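Local coordinates for protein P450 epoxidase (Sorangium cellulosum, PDB 1Q5D) that is a heme protein of the cytochrome P450 family that holds iron protoporphyrin IX within a mainly helical fold, at residues Y261-A266 with I377-I382; V267-R272 with L295-I300. All coordinates share one frame; numbering follows the deposited sequence.

Contact 1 (Y261-A266 with I377-I382)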
loop_
_atom_site.group_PDB
_atom_site.type_symbol
_atom_site.label_atom_id
_atom_site.label_comp_id
_atom_site.label_asym_id
_atom_site.label_seq_id
_atom_site.Cartn_x
_atom_site.Cartn_y
_atom_site.Cartn_z
ATOM N N TYR A 261 5.188 1.365 5.705
ATOM C CA TYR A 261 4.609 0.568 6.788
ATOM C C TYR A 261 5.046 -0.894 6.741
ATOM O O TYR A 261 5.239 -1.515 7.770
ATOM C CB TYR A 261 3.094 0.741 6.847
ATOM C CG TYR A 261 2.768 2.197 7.119
ATOM C CD1 TYR A 261 3.413 2.875 8.134
ATOM C CD2 TYR A 261 1.872 2.902 6.323
ATOM C CE1 TYR A 261 3.154 4.211 8.383
ATOM C CE2 TYR A 261 1.615 4.243 6.560
ATOM C CZ TYR A 261 2.271 4.882 7.596
ATOM O OH TYR A 261 2.031 6.203 7.859
ATOM N N LEU A 262 5.239 -1.426 5.548
ATOM C CA LEU A 262 5.783 -2.787 5.438
ATOM C C LEU A 262 7.132 -2.910 6.156
ATOM O O LEU A 262 7.361 -3.833 6.980
ATOM C CB LEU A 262 5.910 -3.186 3.962
ATOM C CG LEU A 262 6.688 -4.480 3.670
ATOM C CD1 LEU A 262 6.055 -5.646 4.454
ATOM C CD2 LEU A 262 6.682 -4.778 2.171
ATOM N N ILE A 263 8.026 -1.980 5.839
ATOM C CA ILE A 263 9.337 -1.944 6.445
ATOM C C ILE A 263 9.215 -1.771 7.954
ATOM O O ILE A 263 9.846 -2.500 8.725
ATOM C CB ILE A 263 10.196 -0.806 5.818
ATOM C CG1 ILE A 263 10.484 -1.113 4.342
ATOM C CG2 ILE A 263 11.494 -0.639 6.595
ATOM C CD1 ILE A 263 11.061 0.041 3.545
ATOM N N ALA A 264 8.409 -0.805 8.388
ATOM C CA ALA A 264 8.251 -0.563 9.823
ATOM C C ALA A 264 7.614 -1.748 10.543
ATOM O O ALA A 264 8.092 -2.177 11.604
ATOM C CB ALA A 264 7.451 0.731 10.077
ATOM N N PHE A 265 6.539 -2.282 9.968
ATOM C CA PHE A 265 5.848 -3.418 10.567
ATOM C C PHE A 265 6.790 -4.650 10.592
ATOM O O PHE A 265 6.749 -5.462 11.514
ATOM C CB PHE A 265 4.600 -3.764 9.760
ATOM C CG PHE A 265 3.334 -3.043 10.199
ATOM C CD1 PHE A 265 3.271 -1.659 10.251
ATOM C CD2 PHE A 265 2.205 -3.762 10.518
ATOM C CE1 PHE A 265 2.083 -1.004 10.636
ATOM C CE2 PHE A 265 1.015 -3.117 10.907
ATOM C CZ PHE A 265 0.968 -1.735 10.960
ATOM N N ALA A 266 7.632 -4.786 9.576
ATOM C CA ALA A 266 8.551 -5.930 9.526
ATOM C C ALA A 266 9.539 -5.874 10.679
ATOM O O ALA A 266 9.735 -6.877 11.379
ATOM C CB ALA A 266 9.275 -6.007 8.169
ATOM N N ILE A 377 15.977 -5.572 1.324
ATOM C CA ILE A 377 17.199 -4.785 1.518
ATOM C C ILE A 377 17.171 -3.992 2.822
ATOM O O ILE A 377 18.125 -4.015 3.586
ATOM C CB ILE A 377 17.411 -3.844 0.317
ATOM C CG1 ILE A 377 17.803 -4.653 -0.921
ATOM C CG2 ILE A 377 18.485 -2.809 0.626
ATOM C CD1 ILE A 377 17.720 -3.859 -2.216
ATOM N N ALA A 378 16.062 -3.303 3.092
ATOM C CA ALA A 378 15.975 -2.428 4.267
ATOM C C ALA A 378 15.998 -3.195 5.579
ATOM O O ALA A 378 16.722 -2.828 6.512
ATOM C CB ALA A 378 14.696 -1.562 4.201
ATOM N N VAL A 379 15.182 -4.238 5.658
ATOM C CA VAL A 379 15.056 -5.031 6.877
ATOM C C VAL A 379 16.265 -5.960 7.039
ATOM O O VAL A 379 16.814 -6.064 8.135
ATOM C CB VAL A 379 13.765 -5.861 6.916
ATOM C CG1 VAL A 379 13.664 -6.642 8.252
ATOM C CG2 VAL A 379 12.519 -4.973 6.698
ATOM N N GLY A 380 16.680 -6.611 5.955
ATOM C CA GLY A 380 17.880 -7.440 5.989
ATOM C C GLY A 380 19.088 -6.645 6.488
ATOM O O GLY A 380 19.760 -7.052 7.436
ATOM N N THR A 381 19.335 -5.487 5.879
ATOM C CA THR A 381 20.482 -4.645 6.243
ATOM C C THR A 381 20.492 -4.195 7.693
ATOM O O THR A 381 21.524 -4.296 8.383
ATOM C CB THR A 381 20.529 -3.401 5.354
ATOM O OG1 THR A 381 20.788 -3.778 3.997
ATOM C CG2 THR A 381 21.711 -2.505 5.733
ATOM N N ILE A 382 19.364 -3.657 8.161
ATOM C CA ILE A 382 19.329 -3.100 9.508
ATOM C C ILE A 382 19.648 -4.143 10.583
ATOM O O ILE A 382 20.369 -3.857 11.541
ATOM C CB ILE A 382 18.008 -2.293 9.793
ATOM C CG1 ILE A 382 18.183 -1.420 11.040
ATOM C CG2 ILE A 382 16.811 -3.214 9.913
ATOM C CD1 ILE A 382 17.091 -0.365 11.244
#
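Ile263 turns CG2 anti to its backbone N and keeps CG1 beside that nitrogen (chi1 -66°), and its extended outer chain places CD1 beside Ala378. Both methyls therefore meet the single methyl of Ala378: Ile263 CD1 lies 4.0 Å from Ala378 CB, and Ile263 CG2 is almost as near, at 4.1 Å. In Val379, CG1 is anti to the backbone N (chi1 -178°), which leaves CG2 as the branch facing the partner helix. That methyl makes the tightest touch of the contact, 3.7 Å between Val379 CG2 and Ala266 CB. It also sits 4.2 Å from Ile263 O, so one branch of the valine meets both Ala266 and the backbone one turn before it. No hydrogen bond joins the two segments; their side chains meet through methyl groups alone. The segment axes come within 9.8 Å and cross at -31°, an ordinary spacing for packed helices, with an alanine on each side of the interface. Behind the interface, Thr381 OG1 donates to Ile377 O, an acceptor that takes Thr381 N from the opposite face of its carbonyl plane, and Gln127 also bonds the hydroxyl. Around the contact, Ala150 lies against Ile263, while helix 287-297 reaches Ala266 through Leu291 and Val379 through Met287. The side chain of Ile263 is about 8 Å from the heme. This is the packing of the C-terminal part of the long distal helix against the L helix, which follows the heme-binding cysteine loop, within the helical core of the cytochrome P450 fold.

Contact 2 (V267-R272 with L295-I300)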
loop_
_atom_site.group_PDB
_atom_site.type_symbol
_atom_site.label_atom_id
_atom_site.label_comp_id
_atom_site.label_asym_id
_atom_site.label_seq_id
_atom_site.Cartn_x
_atom_site.Cartn_y
_atom_site.Cartn_z
ATOM N N VAL A 267 10.146 -4.708 10.885
ATOM C CA VAL A 267 11.087 -4.506 11.983
ATOM C C VAL A 267 10.395 -4.710 13.325
ATOM O O VAL A 267 10.925 -5.388 14.202
ATOM C CB VAL A 267 11.737 -3.093 11.936
ATOM C CG1 VAL A 267 12.434 -2.777 13.257
ATOM C CG2 VAL A 267 12.732 -2.974 10.748
ATOM N N LEU A 268 9.203 -4.129 13.477
ATOM C CA LEU A 268 8.421 -4.286 14.702
ATOM C C LEU A 268 8.168 -5.761 15.014
ATOM O O LEU A 268 8.385 -6.222 16.143
ATOM C CB LEU A 268 7.081 -3.543 14.588
ATOM C CG LEU A 268 6.125 -3.739 15.768
ATOM C CD1 LEU A 268 6.854 -3.519 17.104
ATOM C CD2 LEU A 268 4.929 -2.793 15.656
ATOM N N ASN A 269 7.693 -6.495 14.016
ATOM C CA ASN A 269 7.334 -7.883 14.214
ATOM C C ASN A 269 8.524 -8.795 14.454
ATOM O O ASN A 269 8.390 -9.802 15.132
ATOM C CB ASN A 269 6.467 -8.398 13.062
ATOM C CG ASN A 269 5.007 -8.068 13.257
ATOM O OD1 ASN A 269 4.295 -8.742 14.004
ATOM N ND2 ASN A 269 4.547 -7.033 12.579
ATOM N N LEU A 270 9.686 -8.429 13.926
ATOM C CA LEU A 270 10.900 -9.210 14.161
ATOM C C LEU A 270 11.496 -8.896 15.533
ATOM O O LEU A 270 12.073 -9.771 16.171
ATOM C CB LEU A 270 11.929 -8.987 13.041
ATOM C CG LEU A 270 11.545 -9.640 11.716
ATOM C CD1 LEU A 270 12.497 -9.231 10.564
ATOM C CD2 LEU A 270 11.458 -11.166 11.838
ATOM N N LEU A 271 11.348 -7.654 15.997
ATOM C CA LEU A 271 11.708 -7.322 17.379
ATOM C C LEU A 271 10.783 -8.032 18.371
ATOM O O LEU A 271 11.229 -8.462 19.437
ATOM C CB LEU A 271 11.653 -5.818 17.618
ATOM C CG LEU A 271 12.646 -4.962 16.832
ATOM C CD1 LEU A 271 12.411 -3.496 17.111
ATOM C CD2 LEU A 271 14.090 -5.351 17.159
ATOM N N ARG A 272 9.506 -8.159 18.007
ATOM C CA ARG A 272 8.500 -8.821 18.850
ATOM C C ARG A 272 8.591 -10.352 18.889
ATOM O O ARG A 272 8.092 -10.973 19.825
ATOM C CB ARG A 272 7.088 -8.427 18.407
ATOM C CG ARG A 272 6.560 -7.177 19.057
ATOM C CD ARG A 272 5.208 -6.756 18.524
ATOM N NE ARG A 272 4.844 -5.406 18.945
ATOM C CZ ARG A 272 3.747 -4.780 18.534
ATOM N NH1 ARG A 272 2.914 -5.385 17.690
ATOM N NH2 ARG A 272 3.483 -3.545 18.960
ATOM N N LEU A 295 2.719 -9.185 6.462
ATOM C CA LEU A 295 1.465 -8.662 5.919
ATOM C C LEU A 295 0.292 -9.596 6.112
ATOM O O LEU A 295 -0.857 -9.153 6.139
ATOM C CB LEU A 295 1.595 -8.315 4.436
ATOM C CG LEU A 295 2.520 -7.136 4.126
ATOM C CD1 LEU A 295 2.587 -6.878 2.654
ATOM C CD2 LEU A 295 2.086 -5.866 4.870
ATOM N N ARG A 296 0.580 -10.887 6.240
ATOM C CA ARG A 296 -0.458 -11.878 6.499
ATOM C C ARG A 296 -0.890 -11.789 7.977
ATOM O O ARG A 296 -2.088 -11.715 8.295
ATOM C CB ARG A 296 0.083 -13.284 6.134
ATOM C CG ARG A 296 -0.982 -14.378 5.972
ATOM C CD ARG A 296 -1.622 -14.854 7.304
ATOM N NE ARG A 296 -0.665 -15.130 8.381
ATOM C CZ ARG A 296 -1.013 -15.349 9.656
ATOM N NH1 ARG A 296 -2.287 -15.297 10.014
ATOM N NH2 ARG A 296 -0.099 -15.620 10.580
ATOM N N PHE A 297 0.091 -11.781 8.874
ATOM C CA PHE A 297 -0.159 -11.845 10.308
ATOM C C PHE A 297 -0.624 -10.490 10.841
ATOM O O PHE A 297 -1.521 -10.419 11.699
ATOM C CB PHE A 297 1.120 -12.246 11.049
ATOM C CG PHE A 297 1.048 -12.070 12.547
ATOM C CD1 PHE A 297 0.211 -12.865 13.312
ATOM C CD2 PHE A 297 1.847 -11.138 13.193
ATOM C CE1 PHE A 297 0.142 -12.714 14.687
ATOM C CE2 PHE A 297 1.789 -10.988 14.569
ATOM C CZ PHE A 297 0.942 -11.776 15.322
ATOM N N ASP A 298 -0.026 -9.426 10.319
ATOM C CA ASP A 298 -0.268 -8.083 10.857
ATOM C C ASP A 298 -0.481 -7.082 9.742
ATOM O O ASP A 298 0.317 -6.155 9.560
ATOM C CB ASP A 298 0.926 -7.673 11.712
ATOM C CG ASP A 298 0.576 -6.623 12.753
ATOM O OD1 ASP A 298 -0.615 -6.284 12.943
ATOM O OD2 ASP A 298 1.473 -6.094 13.430
ATOM N N ASN A 299 -1.550 -7.278 8.984
ATOM C CA ASN A 299 -1.764 -6.507 7.787
ATOM C C ASN A 299 -1.847 -5.023 8.107
ATOM O O ASN A 299 -2.505 -4.626 9.090
ATOM C CB ASN A 299 -3.049 -6.937 7.094
ATOM C CG ASN A 299 -3.182 -6.324 5.729
ATOM O OD1 ASN A 299 -3.945 -5.359 5.530
ATOM N ND2 ASN A 299 -2.429 -6.872 4.759
ATOM N N ILE A 300 -1.188 -4.221 7.275
ATOM C CA ILE A 300 -1.092 -2.771 7.482
ATOM C C ILE A 300 -2.372 -1.986 7.205
ATOM O O ILE A 300 -2.452 -0.782 7.543
ATOM C CB ILE A 300 0.027 -2.163 6.588
ATOM C CG1 ILE A 300 -0.320 -2.365 5.107
ATOM C CG2 ILE A 300 1.412 -2.687 7.002
ATOM C CD1 ILE A 300 0.549 -1.576 4.090
HETATM O O HOH W 1 2.769 -7.568 15.887
#
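The ring of Phe297 receives Asn269 OD1 at its edge, in the ring plane, with the oxygen 3.4 Å from Phe297 CE2. Lying there beside CE2 and CD2, the oxygen meets the C-H edge and not the pi face; the amide plane is turned 81° from the ring. On one face of the Arg272 guanidinium lies Leu268 CD2, 3.6 Å above the plane and offset toward its rim, and a water sits at the edge in plane. The other end of the Asn269 amide turns to Asp298, whose carboxylate plane is 86° from that of the amide. Asn269 ND2 gives Asp298 OD2 a weak hydrogen bond, long at 3.3 Å but nearly straight; its stronger partner is Phe265 O, one turn back. The water ties the three polar groups together. It donates to Asn269 OD1 at 2.7 Å and, less closely, to Asp298 OD2, and it accepts from Arg272 NH1 at 2.8 Å. Arg272 NH1 and Asp298 OD2 are themselves 4.6 Å apart, too far for a salt bridge, although their opposite charges may still favour the arrangement. The second carboxylate oxygen of Asp298, OD1, forms a salt bridge with Arg404. Asp298 is also the first residue to leave helical geometry after helix 287-297, the K helix, whose Leu295 touches the heme. Helix 257-272 is flanked here by strand 406-412, which meets Val267, Leu268 and Leu271, and by helix 368-385, against which Leu270 and Leu271 pack.

In the fold
From the N terminus, the chain reaches helix 257-272 and gives first the segment 261-266 to contact 1, then 267-272 to contact 2. After helix 274-282 it runs through helix 287-297, whose end closes the shorter loop at contact 2, with 22 residues between the segments. The chain then passes through four strands, the short helix 330-333 and a long loop region before helix 368-385 returns to close contact 1, spanning 110 residues. Contact 2 is thus nested inside contact 1. Their centres lie 10 Å apart, joined by packing of Phe265 on Asp298 and Ile300, and of Val379 on Leu270. Together they pack helix 257-272 against helices 368-385 and 287-297, which also meet through Val379 and Met287.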